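Side-chain contacts in alanine racemase (Actinobacillus succinogenes, PDB 3C3K), which is of unassigned function but has the two-lobed alpha/beta architecture of periplasmic-binding-protein-like domains: residues Val115-Val120 / Leu147-Phe152; Leu129-Leu134 / His141-Tyr146; Arg159-Glu164 / Lys172-Ser177. One frame throughout, in Å; residues are numbered along the deposited sequence.

How the contacts relate
All three contacts lie in the lobe built on the parallel sheet 159-162, 127-131, 187-190 and 215-217, and together they illustrate how helices pack on both faces of one sheet. Contact 1 and contact 2 share helix 137-152, and their centres are about 13 Å apart; along the chain, contact 2 falls between the two segments of contact 1. Contact 3 follows both, with its centre about 12 Å from that of contact 2 and about 19 Å from that of contact 1. Contacts 2 and 3 meet through the neighbouring strands 127-131 and 159-162; helix 137-152 lies on one face of the sheet and helix 168-179 on the other.

Contact 1. Residues Val115-Val120 / Leu147-Phe152; sequences VVDQLV and LNRLKF
D117 and R149 clasp each other in a side-on salt bridge that joins two helices. The stronger limb runs from R149 NE to D117 OD1 over 2.7 Å and is fairly straight, with an N-H...O angle of 162°. It uses the syn lone pair of OD1 and lies near the guanidinium plane. The second limb, R149 NH2 to D117 OD2 at 3.2 Å, is more bent, consistent with the oblique turn between the carboxylate and guanidinium planes. R149 bends at its second torsion (chi2 67°), which brings NE and NH2 round to the aspartate.

Next to the salt bridge the contact is apolar. V116 CG1 approaches the first methylene of the arginine, R149 CB, at 3.9 Å and meets L150 CD2 at 3.8 Å, so one methyl of the valine touches two consecutive residues of the facing helix.

A second shell positions the bridge. The F152 ring lies against one face of the guanidinium, with R149 NH1 over the ring centre, 3.6 Å above its plane, while D117 takes the edge. H153 NE2 also bonds to D117 OD1, giving that oxygen two polar partners.

Helices 108-121 and 137-152 thus pack side by side, the axes of the two short segments inclined at 38° and 9.7 Å apart. On the side facing the parallel sheet, L119, V120 and L150 rest on I127 of strand 127-131, while V115 and L119 reach strand 215-217.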
loop_
_atom_site.group_PDB
_atom_site.type_symbol
_atom_site.label_atom_id
_atom_site.label_comp_id
_atom_site.label_asym_id
_atom_site.label_seq_id
_atom_site.Cartn_x
_atom_site.Cartn_y
_atom_site.Cartn_z
ATOM N N VAL B 115 5.597 -14.131 -20.602
ATOM C CA VAL B 115 5.280 -14.994 -19.419
ATOM C C VAL B 115 4.854 -16.391 -19.813
ATOM O O VAL B 115 5.451 -17.366 -19.382
ATOM C CB VAL B 115 4.274 -14.333 -18.496
ATOM C CG1 VAL B 115 3.773 -15.369 -17.435
ATOM C CG2 VAL B 115 4.940 -13.048 -17.837
ATOM N N VAL B 116 3.845 -16.489 -20.666
ATOM C CA VAL B 116 3.410 -17.785 -21.181
ATOM C C VAL B 116 4.515 -18.513 -21.949
ATOM O O VAL B 116 4.730 -19.705 -21.734
ATOM C CB VAL B 116 2.178 -17.656 -22.055
ATOM C CG1 VAL B 116 1.803 -19.012 -22.656
ATOM C CG2 VAL B 116 1.034 -17.105 -21.229
ATOM N N ASP B 117 5.244 -17.818 -22.803
ATOM C CA ASP B 117 6.306 -18.527 -23.505
ATOM C C ASP B 117 7.315 -19.129 -22.532
ATOM O O ASP B 117 7.783 -20.218 -22.785
ATOM C CB ASP B 117 7.065 -17.640 -24.490
ATOM C CG ASP B 117 6.236 -17.220 -25.647
ATOM O OD1 ASP B 117 5.139 -17.775 -25.886
ATOM O OD2 ASP B 117 6.702 -16.307 -26.332
ATOM N N GLN B 118 7.660 -18.417 -21.440
ATOM C CA GLN B 118 8.655 -18.921 -20.494
ATOM C C GLN B 118 8.138 -20.113 -19.723
ATOM O O GLN B 118 8.832 -21.101 -19.576
ATOM C CB GLN B 118 9.090 -17.857 -19.494
ATOM C CG GLN B 118 9.743 -16.641 -20.106
ATOM C CD GLN B 118 10.612 -16.981 -21.250
ATOM O OE1 GLN B 118 11.645 -17.627 -21.081
ATOM N NE2 GLN B 118 10.240 -16.504 -22.438
ATOM N N LEU B 119 6.913 -20.024 -19.216
ATOM C CA LEU B 119 6.276 -21.196 -18.629
ATOM C C LEU B 119 6.257 -22.418 -19.570
ATOM O O LEU B 119 6.554 -23.504 -19.137
ATOM C CB LEU B 119 4.886 -20.876 -18.054
ATOM C CG LEU B 119 4.883 -19.889 -16.894
ATOM C CD1 LEU B 119 3.494 -19.267 -16.702
ATOM C CD2 LEU B 119 5.381 -20.542 -15.590
ATOM N N VAL B 120 5.922 -22.244 -20.831
ATOM C CA VAL B 120 5.884 -23.379 -21.785
ATOM C C VAL B 120 7.272 -23.933 -22.058
ATOM O O VAL B 120 7.429 -25.151 -22.141
ATOM C CB VAL B 120 5.201 -22.949 -23.102
ATOM C CG1 VAL B 120 5.513 -23.924 -24.318
ATOM C CG2 VAL B 120 3.703 -22.793 -22.882
ATOM N N LEU B 147 -4.530 -15.912 -23.398
ATOM C CA LEU B 147 -5.383 -16.879 -24.126
ATOM C C LEU B 147 -4.832 -17.152 -25.539
ATOM O O LEU B 147 -4.742 -18.304 -25.985
ATOM C CB LEU B 147 -6.744 -16.278 -24.298
ATOM C CG LEU B 147 -7.651 -16.315 -23.080
ATOM C CD1 LEU B 147 -8.940 -15.551 -23.436
ATOM C CD2 LEU B 147 -7.905 -17.746 -22.800
ATOM N N ASN B 148 -4.421 -16.088 -26.222
ATOM C CA ASN B 148 -3.825 -16.218 -27.560
ATOM C C ASN B 148 -2.533 -16.988 -27.561
ATOM O O ASN B 148 -2.243 -17.729 -28.521
ATOM C CB ASN B 148 -3.583 -14.856 -28.236
ATOM C CG ASN B 148 -4.856 -14.069 -28.417
ATOM O OD1 ASN B 148 -5.944 -14.636 -28.466
ATOM N ND2 ASN B 148 -4.728 -12.747 -28.496
ATOM N N ARG B 149 -1.720 -16.818 -26.535
ATOM C CA ARG B 149 -0.416 -17.485 -26.549
ATOM C C ARG B 149 -0.552 -18.956 -26.210
ATOM O O ARG B 149 0.191 -19.808 -26.690
ATOM C CB ARG B 149 0.526 -16.747 -25.597
ATOM C CG ARG B 149 1.960 -16.846 -25.955
ATOM C CD ARG B 149 2.250 -16.117 -27.268
ATOM N NE ARG B 149 3.628 -16.332 -27.670
ATOM C CZ ARG B 149 4.061 -16.085 -28.889
ATOM N NH1 ARG B 149 3.211 -15.601 -29.772
ATOM N NH2 ARG B 149 5.319 -16.334 -29.224
ATOM N N LEU B 150 -1.550 -19.309 -25.419
ATOM C CA LEU B 150 -1.826 -20.742 -25.192
ATOM C C LEU B 150 -2.202 -21.431 -26.485
ATOM O O LEU B 150 -1.773 -22.548 -26.711
ATOM C CB LEU B 150 -2.918 -21.010 -24.138
ATOM C CG LEU B 150 -2.674 -20.532 -22.688
ATOM C CD1 LEU B 150 -3.865 -20.922 -21.774
ATOM C CD2 LEU B 150 -1.367 -21.078 -22.141
ATOM N N LYS B 151 -3.066 -20.786 -27.276
ATOM C CA LYS B 151 -3.572 -21.338 -28.545
ATOM C C LYS B 151 -2.400 -21.359 -29.509
ATOM O O LYS B 151 -2.282 -22.247 -30.346
ATOM C CB LYS B 151 -4.645 -20.439 -29.177
ATOM C CG LYS B 151 -6.021 -20.234 -28.475
ATOM C CD LYS B 151 -6.545 -21.532 -27.906
ATOM C CE LYS B 151 -6.342 -21.601 -26.357
ATOM N NZ LYS B 151 -6.658 -22.932 -25.673
ATOM N N PHE B 152 -1.555 -20.340 -29.431
ATOM C CA PHE B 152 -0.363 -20.340 -30.253
ATOM C C PHE B 152 0.528 -21.557 -30.008
ATOM O O PHE B 152 1.208 -22.046 -30.900
ATOM C CB PHE B 152 0.438 -19.084 -29.980
ATOM C CG PHE B 152 1.760 -19.067 -30.627
ATOM C CD1 PHE B 152 1.884 -18.720 -31.982
ATOM C CD2 PHE B 152 2.876 -19.269 -29.892
ATOM C CE1 PHE B 152 3.143 -18.647 -32.579
ATOM C CE2 PHE B 152 4.130 -19.204 -30.475
ATOM C CZ PHE B 152 4.267 -18.904 -31.811
#

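Contact 2. Residues Leu129-Leu134 / His141-Tyr146; sequences LINHDL and HRESGY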
loop_
_atom_site.group_PDB
_atom_site.type_symbol
_atom_site.label_atom_id
_atom_site.label_comp_id
_atom_site.label_asym_id
_atom_site.label_seq_id
_atom_site.Cartn_x
_atom_site.Cartn_y
_atom_site.Cartn_z
ATOM N N LEU B 129 -4.817 -18.458 -15.273
ATOM C CA LEU B 129 -4.710 -17.024 -15.053
ATOM C C LEU B 129 -5.624 -16.606 -13.891
ATOM O O LEU B 129 -6.791 -17.030 -13.802
ATOM C CB LEU B 129 -5.073 -16.246 -16.343
ATOM C CG LEU B 129 -5.018 -14.707 -16.319
ATOM C CD1 LEU B 129 -3.505 -14.265 -16.447
ATOM C CD2 LEU B 129 -5.802 -14.087 -17.477
ATOM N N ILE B 130 -5.075 -15.846 -12.951
ATOM C CA ILE B 130 -5.924 -15.183 -11.970
ATOM C C ILE B 130 -5.985 -13.722 -12.462
ATOM O O ILE B 130 -4.940 -13.009 -12.490
ATOM C CB ILE B 130 -5.356 -15.251 -10.504
ATOM C CG1 ILE B 130 -5.256 -16.691 -10.048
ATOM C CG2 ILE B 130 -6.307 -14.468 -9.515
ATOM C CD1 ILE B 130 -4.687 -16.885 -8.664
ATOM N N ASN B 131 -7.157 -13.307 -12.927
ATOM C CA ASN B 131 -7.307 -11.927 -13.391
ATOM C C ASN B 131 -8.113 -11.126 -12.338
ATOM O O ASN B 131 -8.606 -11.704 -11.358
ATOM C CB ASN B 131 -7.941 -11.916 -14.798
ATOM C CG ASN B 131 -7.628 -10.668 -15.577
ATOM O OD1 ASN B 131 -7.217 -9.656 -15.007
ATOM N ND2 ASN B 131 -7.909 -10.687 -16.889
ATOM N N HIS B 132 -8.262 -9.820 -12.485
ATOM C CA HIS B 132 -8.958 -9.111 -11.402
ATOM C C HIS B 132 -10.147 -8.314 -11.911
ATOM O O HIS B 132 -11.317 -8.829 -11.869
ATOM C CB HIS B 132 -7.980 -8.351 -10.458
ATOM C CG HIS B 132 -8.629 -7.351 -9.541
ATOM N ND1 HIS B 132 -9.708 -7.654 -8.731
ATOM C CD2 HIS B 132 -8.334 -6.043 -9.291
ATOM C CE1 HIS B 132 -10.057 -6.578 -8.031
ATOM N NE2 HIS B 132 -9.252 -5.585 -8.357
ATOM N N ASP B 133 -9.913 -7.117 -12.421
ATOM C CA ASP B 133 -11.017 -6.178 -12.812
ATOM C C ASP B 133 -10.845 -5.792 -14.275
ATOM O O ASP B 133 -9.984 -4.977 -14.622
ATOM C CB ASP B 133 -10.891 -4.935 -11.921
ATOM C CG ASP B 133 -11.931 -3.821 -12.207
ATOM O OD1 ASP B 133 -12.890 -3.920 -13.028
ATOM O OD2 ASP B 133 -11.737 -2.791 -11.528
ATOM N N LEU B 134 -11.650 -6.414 -15.130
ATOM C CA LEU B 134 -11.587 -6.205 -16.578
ATOM C C LEU B 134 -11.991 -4.827 -17.114
ATOM O O LEU B 134 -11.928 -4.645 -18.308
ATOM C CB LEU B 134 -12.419 -7.286 -17.307
ATOM C CG LEU B 134 -11.833 -8.717 -17.479
ATOM C CD1 LEU B 134 -12.870 -9.553 -18.258
ATOM C CD2 LEU B 134 -10.505 -8.770 -18.215
ATOM N N HIS B 141 -5.741 -6.876 -21.774
ATOM C CA HIS B 141 -4.593 -7.206 -22.613
ATOM C C HIS B 141 -3.841 -8.398 -22.029
ATOM O O HIS B 141 -3.286 -9.240 -22.778
ATOM C CB HIS B 141 -3.598 -6.036 -22.623
ATOM C CG HIS B 141 -3.967 -4.940 -23.568
ATOM N ND1 HIS B 141 -4.963 -5.072 -24.516
ATOM C CD2 HIS B 141 -3.482 -3.691 -23.706
ATOM C CE1 HIS B 141 -5.060 -3.957 -25.211
ATOM N NE2 HIS B 141 -4.153 -3.110 -24.757
ATOM N N ARG B 142 -3.751 -8.454 -20.696
ATOM C CA ARG B 142 -3.028 -9.572 -20.076
ATOM C C ARG B 142 -3.835 -10.822 -20.308
ATOM O O ARG B 142 -3.279 -11.845 -20.601
ATOM C CB ARG B 142 -2.731 -9.342 -18.572
ATOM C CG ARG B 142 -1.586 -8.234 -18.291
ATOM C CD ARG B 142 -1.555 -7.791 -16.776
ATOM N NE ARG B 142 -0.902 -6.488 -16.712
ATOM C CZ ARG B 142 -0.847 -5.689 -15.667
ATOM N NH1 ARG B 142 -1.313 -6.089 -14.479
ATOM N NH2 ARG B 142 -0.246 -4.507 -15.809
ATOM N N GLU B 143 -5.159 -10.736 -20.206
ATOM C CA GLU B 143 -6.017 -11.892 -20.498
ATOM C C GLU B 143 -5.926 -12.369 -21.964
ATOM O O GLU B 143 -5.856 -13.556 -22.173
ATOM C CB GLU B 143 -7.471 -11.623 -20.051
ATOM C CG GLU B 143 -8.424 -12.785 -20.266
ATOM C CD GLU B 143 -9.809 -12.633 -19.623
ATOM O OE1 GLU B 143 -9.933 -12.350 -18.421
ATOM O OE2 GLU B 143 -10.820 -12.869 -20.318
ATOM N N SER B 144 -5.882 -11.444 -22.956
ATOM C CA SER B 144 -5.869 -11.813 -24.388
ATOM C C SER B 144 -4.548 -12.411 -24.655
ATOM O O SER B 144 -4.466 -13.400 -25.325
ATOM C CB SER B 144 -5.845 -10.596 -25.364
ATOM O OG SER B 144 -6.839 -9.676 -25.153
ATOM N N GLY B 145 -3.499 -11.712 -24.219
ATOM C CA GLY B 145 -2.131 -12.143 -24.399
ATOM C C GLY B 145 -2.023 -13.593 -23.903
ATOM O O GLY B 145 -1.519 -14.439 -24.631
ATOM N N TYR B 146 -2.532 -13.886 -22.690
ATOM C CA TYR B 146 -2.520 -15.248 -22.111
ATOM C C TYR B 146 -3.300 -16.238 -23.022
ATOM O O TYR B 146 -2.807 -17.279 -23.361
ATOM C CB TYR B 146 -3.181 -15.232 -20.710
ATOM C CG TYR B 146 -3.742 -16.535 -20.171
ATOM C CD1 TYR B 146 -5.134 -16.787 -20.196
ATOM C CD2 TYR B 146 -2.918 -17.477 -19.547
ATOM C CE1 TYR B 146 -5.678 -17.964 -19.708
ATOM C CE2 TYR B 146 -3.468 -18.659 -19.005
ATOM C CZ TYR B 146 -4.862 -18.901 -19.137
ATOM O OH TYR B 146 -5.431 -20.058 -18.638
#
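The apolar part of this contact centres on L129, whose CB sits squarely over one face of the Y146 ring. CB lies 3.7 Å from the ring centroid and only 5° off the ring normal, a CH-pi contact of nearly ideal geometry. The leucine's CG is anti to the backbone N (chi1 -180°), and its branch CD2 reaches on to the helix backbone, 3.7 Å from E143 CA.

These residues belong to a beta-alpha-beta unit made of strand 127-131, helix 137-152 and strand 159-162. The helix runs back over the sheet, nearly antiparallel to the first strand, and the axes of the two short segments come within 9.7 Å.

One hydrogen bond crosses the segments, from N131 to E143. N131 ND2 donates to E143 OE1 over 3.0 Å, arriving on the anti side of the carboxylate and somewhat out of its plane. The bond is bent, with an N-H...O angle of 142°, and the amide and carboxylate planes stand steeply to each other. The amide's rotation is fixed from both ends: ND2 also bonds to A139 O, while N131 OD1 accepts the backbone N of H132 at 2.7 Å. E143 OE1 also has Y162 OH of the adjacent strand as a probable hydrogen-bond partner, modelled unusually close. A methyl from the loop, L134 CD2, rests against the same carboxylate oxygen, E143 OE1, in a van der Waals touch at 3.6 Å, the two side chains crossing at about a right angle. The phenol of Y146 is likewise tied to the sheet, its OH bonding to I127 O and to the backbone N of R159.

Contact 3. Residues Arg159-Glu164 / Lys172-Ser177; sequences RISYAE and KLATFS
S161 meets A174 where the edge strand 159-162 lies against helix 168-179, and the closeness of the two backbones shows what small side chains permit. Their CA atoms, S161 CA and A174 CA, are just 5.6 Å apart.

Followed in sequence, the helical segment starts with K172, which is held by a salt bridge to E205 and a hydrogen bond to Q201, both on helix 193-205. A174 then carries the contact. Its methyl group points toward the strand, and S161 OG comes up beside it, 3.5 Å from A174 CB and 3.3 Å from A174 CA. The serine hydroxyl is swung anti to its own backbone nitrogen (chi1 170°), which carries it out to the helix. There it makes a weak hydrogen bond to A174 O over 3.4 Å. A174 also touches I130 of the neighbouring strand 127-131, so the alanine spans two strands of the sheet.

T175 points from S161 into the interior beside I130, A199 and A202, and its OG1 bonds back to G171 O, one turn earlier in the same helix. One turn on from A174, S177 closes the segment at the exposed margin, where S177 CB lies 4.1 Å from S161 OG.

On the strand side S161 carries nearly all of the contact, while its backbone pairs with L129 and N131 in the parallel sheet. The chemistry is therefore slight: one hydroxyl, a methyl group and a long bond to a helix carbonyl. Such an interface probably depends more on close fit than on polar strength: a small serine and a small alanine let strand and helix approach closely, and the weak bond probably adds little.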
loop_
_atom_site.group_PDB
_atom_site.type_symbol
_atom_site.label_atom_id
_atom_site.label_comp_id
_atom_site.label_asym_id
_atom_site.label_seq_id
_atom_site.Cartn_x
_atom_site.Cartn_y
_atom_site.Cartn_z
ATOM N N ARG B 159 -7.641 -21.682 -18.368
ATOM C CA ARG B 159 -8.518 -21.217 -17.347
ATOM C C ARG B 159 -8.278 -19.977 -16.580
ATOM O O ARG B 159 -7.152 -19.679 -16.175
ATOM C CB ARG B 159 -9.393 -22.264 -16.717
ATOM C CG ARG B 159 -9.123 -22.932 -15.417
ATOM C CD ARG B 159 -10.440 -23.791 -15.230
ATOM N NE ARG B 159 -10.170 -25.247 -15.260
ATOM C CZ ARG B 159 -10.140 -26.016 -16.361
ATOM N NH1 ARG B 159 -9.855 -27.314 -16.248
ATOM N NH2 ARG B 159 -10.360 -25.506 -17.574
ATOM N N ILE B 160 -9.366 -19.275 -16.322
ATOM C CA ILE B 160 -9.261 -17.953 -15.739
ATOM C C ILE B 160 -10.144 -17.881 -14.527
ATOM O O ILE B 160 -11.339 -18.293 -14.570
ATOM C CB ILE B 160 -9.723 -16.899 -16.751
ATOM C CG1 ILE B 160 -8.881 -17.009 -17.997
ATOM C CG2 ILE B 160 -9.675 -15.472 -16.143
ATOM C CD1 ILE B 160 -9.443 -16.306 -19.254
ATOM N N SER B 161 -9.586 -17.354 -13.445
ATOM C CA SER B 161 -10.409 -17.185 -12.285
ATOM C C SER B 161 -10.284 -15.717 -11.877
ATOM O O SER B 161 -9.202 -15.155 -11.982
ATOM C CB SER B 161 -9.847 -18.118 -11.209
ATOM O OG SER B 161 -10.436 -17.866 -9.969
ATOM N N TYR B 162 -11.366 -15.078 -11.445
ATOM C CA TYR B 162 -11.326 -13.630 -11.276
ATOM C C TYR B 162 -11.298 -13.296 -9.821
ATOM O O TYR B 162 -12.146 -13.753 -9.030
ATOM C CB TYR B 162 -12.490 -12.898 -11.990
ATOM C CG TYR B 162 -12.415 -13.014 -13.496
ATOM C CD1 TYR B 162 -11.678 -12.102 -14.227
ATOM C CD2 TYR B 162 -13.076 -14.046 -14.196
ATOM C CE1 TYR B 162 -11.568 -12.196 -15.585
ATOM C CE2 TYR B 162 -12.991 -14.139 -15.616
ATOM C CZ TYR B 162 -12.215 -13.194 -16.287
ATOM O OH TYR B 162 -12.007 -13.205 -17.660
ATOM N N ALA B 163 -10.283 -12.538 -9.425
ATOM C CA ALA B 163 -10.252 -12.153 -8.024
ATOM C C ALA B 163 -11.207 -10.997 -7.825
ATOM O O ALA B 163 -11.171 -10.063 -8.574
ATOM C CB ALA B 163 -8.814 -11.776 -7.595
ATOM N N GLU B 164 -12.036 -11.001 -6.792
ATOM C CA GLU B 164 -12.929 -9.832 -6.631
ATOM C C GLU B 164 -12.203 -8.606 -6.107
ATOM O O GLU B 164 -12.393 -7.476 -6.591
ATOM C CB GLU B 164 -14.138 -10.120 -5.747
ATOM C CG GLU B 164 -14.834 -8.816 -5.374
ATOM C CD GLU B 164 -16.315 -8.962 -5.076
ATOM O OE1 GLU B 164 -16.674 -9.753 -4.172
ATOM O OE2 GLU B 164 -17.119 -8.253 -5.722
ATOM N N LYS B 172 -5.978 -16.357 -2.975
ATOM C CA LYS B 172 -5.998 -17.631 -2.334
ATOM C C LYS B 172 -7.313 -18.293 -2.760
ATOM O O LYS B 172 -7.314 -19.449 -3.192
ATOM C CB LYS B 172 -5.963 -17.369 -0.800
ATOM C CG LYS B 172 -5.657 -18.525 0.027
ATOM C CD LYS B 172 -5.310 -18.175 1.492
ATOM C CE LYS B 172 -5.322 -19.499 2.250
ATOM N NZ LYS B 172 -4.890 -19.281 3.640
ATOM N N LEU B 173 -8.406 -17.536 -2.690
ATOM C CA LEU B 173 -9.721 -17.985 -3.171
ATOM C C LEU B 173 -9.795 -18.320 -4.697
ATOM O O LEU B 173 -10.352 -19.373 -5.106
ATOM C CB LEU B 173 -10.730 -16.908 -2.853
ATOM C CG LEU B 173 -10.843 -16.640 -1.366
ATOM C CD1 LEU B 173 -11.795 -15.430 -1.102
ATOM C CD2 LEU B 173 -11.387 -17.887 -0.698
ATOM N N ALA B 174 -9.277 -17.423 -5.538
ATOM C CA ALA B 174 -9.060 -17.724 -6.927
ATOM C C ALA B 174 -8.298 -19.079 -7.090
ATOM O O ALA B 174 -8.645 -19.910 -7.900
ATOM C CB ALA B 174 -8.256 -16.578 -7.601
ATOM N N THR B 175 -7.245 -19.290 -6.327
ATOM C CA THR B 175 -6.485 -20.491 -6.441
ATOM C C THR B 175 -7.268 -21.740 -6.025
ATOM O O THR B 175 -7.235 -22.742 -6.719
ATOM C CB THR B 175 -5.157 -20.360 -5.688
ATOM O OG1 THR B 175 -4.443 -19.225 -6.235
ATOM C CG2 THR B 175 -4.372 -21.635 -5.784
ATOM N N PHE B 176 -7.951 -21.689 -4.906
ATOM C CA PHE B 176 -8.760 -22.830 -4.494
ATOM C C PHE B 176 -9.761 -23.165 -5.603
ATOM O O PHE B 176 -9.891 -24.301 -5.990
ATOM C CB PHE B 176 -9.427 -22.586 -3.125
ATOM C CG PHE B 176 -8.449 -22.702 -1.953
ATOM C CD1 PHE B 176 -7.688 -23.827 -1.778
ATOM C CD2 PHE B 176 -8.258 -21.641 -1.057
ATOM C CE1 PHE B 176 -6.796 -23.908 -0.734
ATOM C CE2 PHE B 176 -7.387 -21.749 0.003
ATOM C CZ PHE B 176 -6.665 -22.834 0.162
ATOM N N SER B 177 -10.351 -22.168 -6.208
ATOM C CA SER B 177 -11.308 -22.383 -7.293
ATOM C C SER B 177 -10.680 -23.113 -8.481
ATOM O O SER B 177 -11.338 -23.970 -9.070
ATOM C CB SER B 177 -11.850 -21.033 -7.734
ATOM O OG SER B 177 -12.784 -21.191 -8.804
#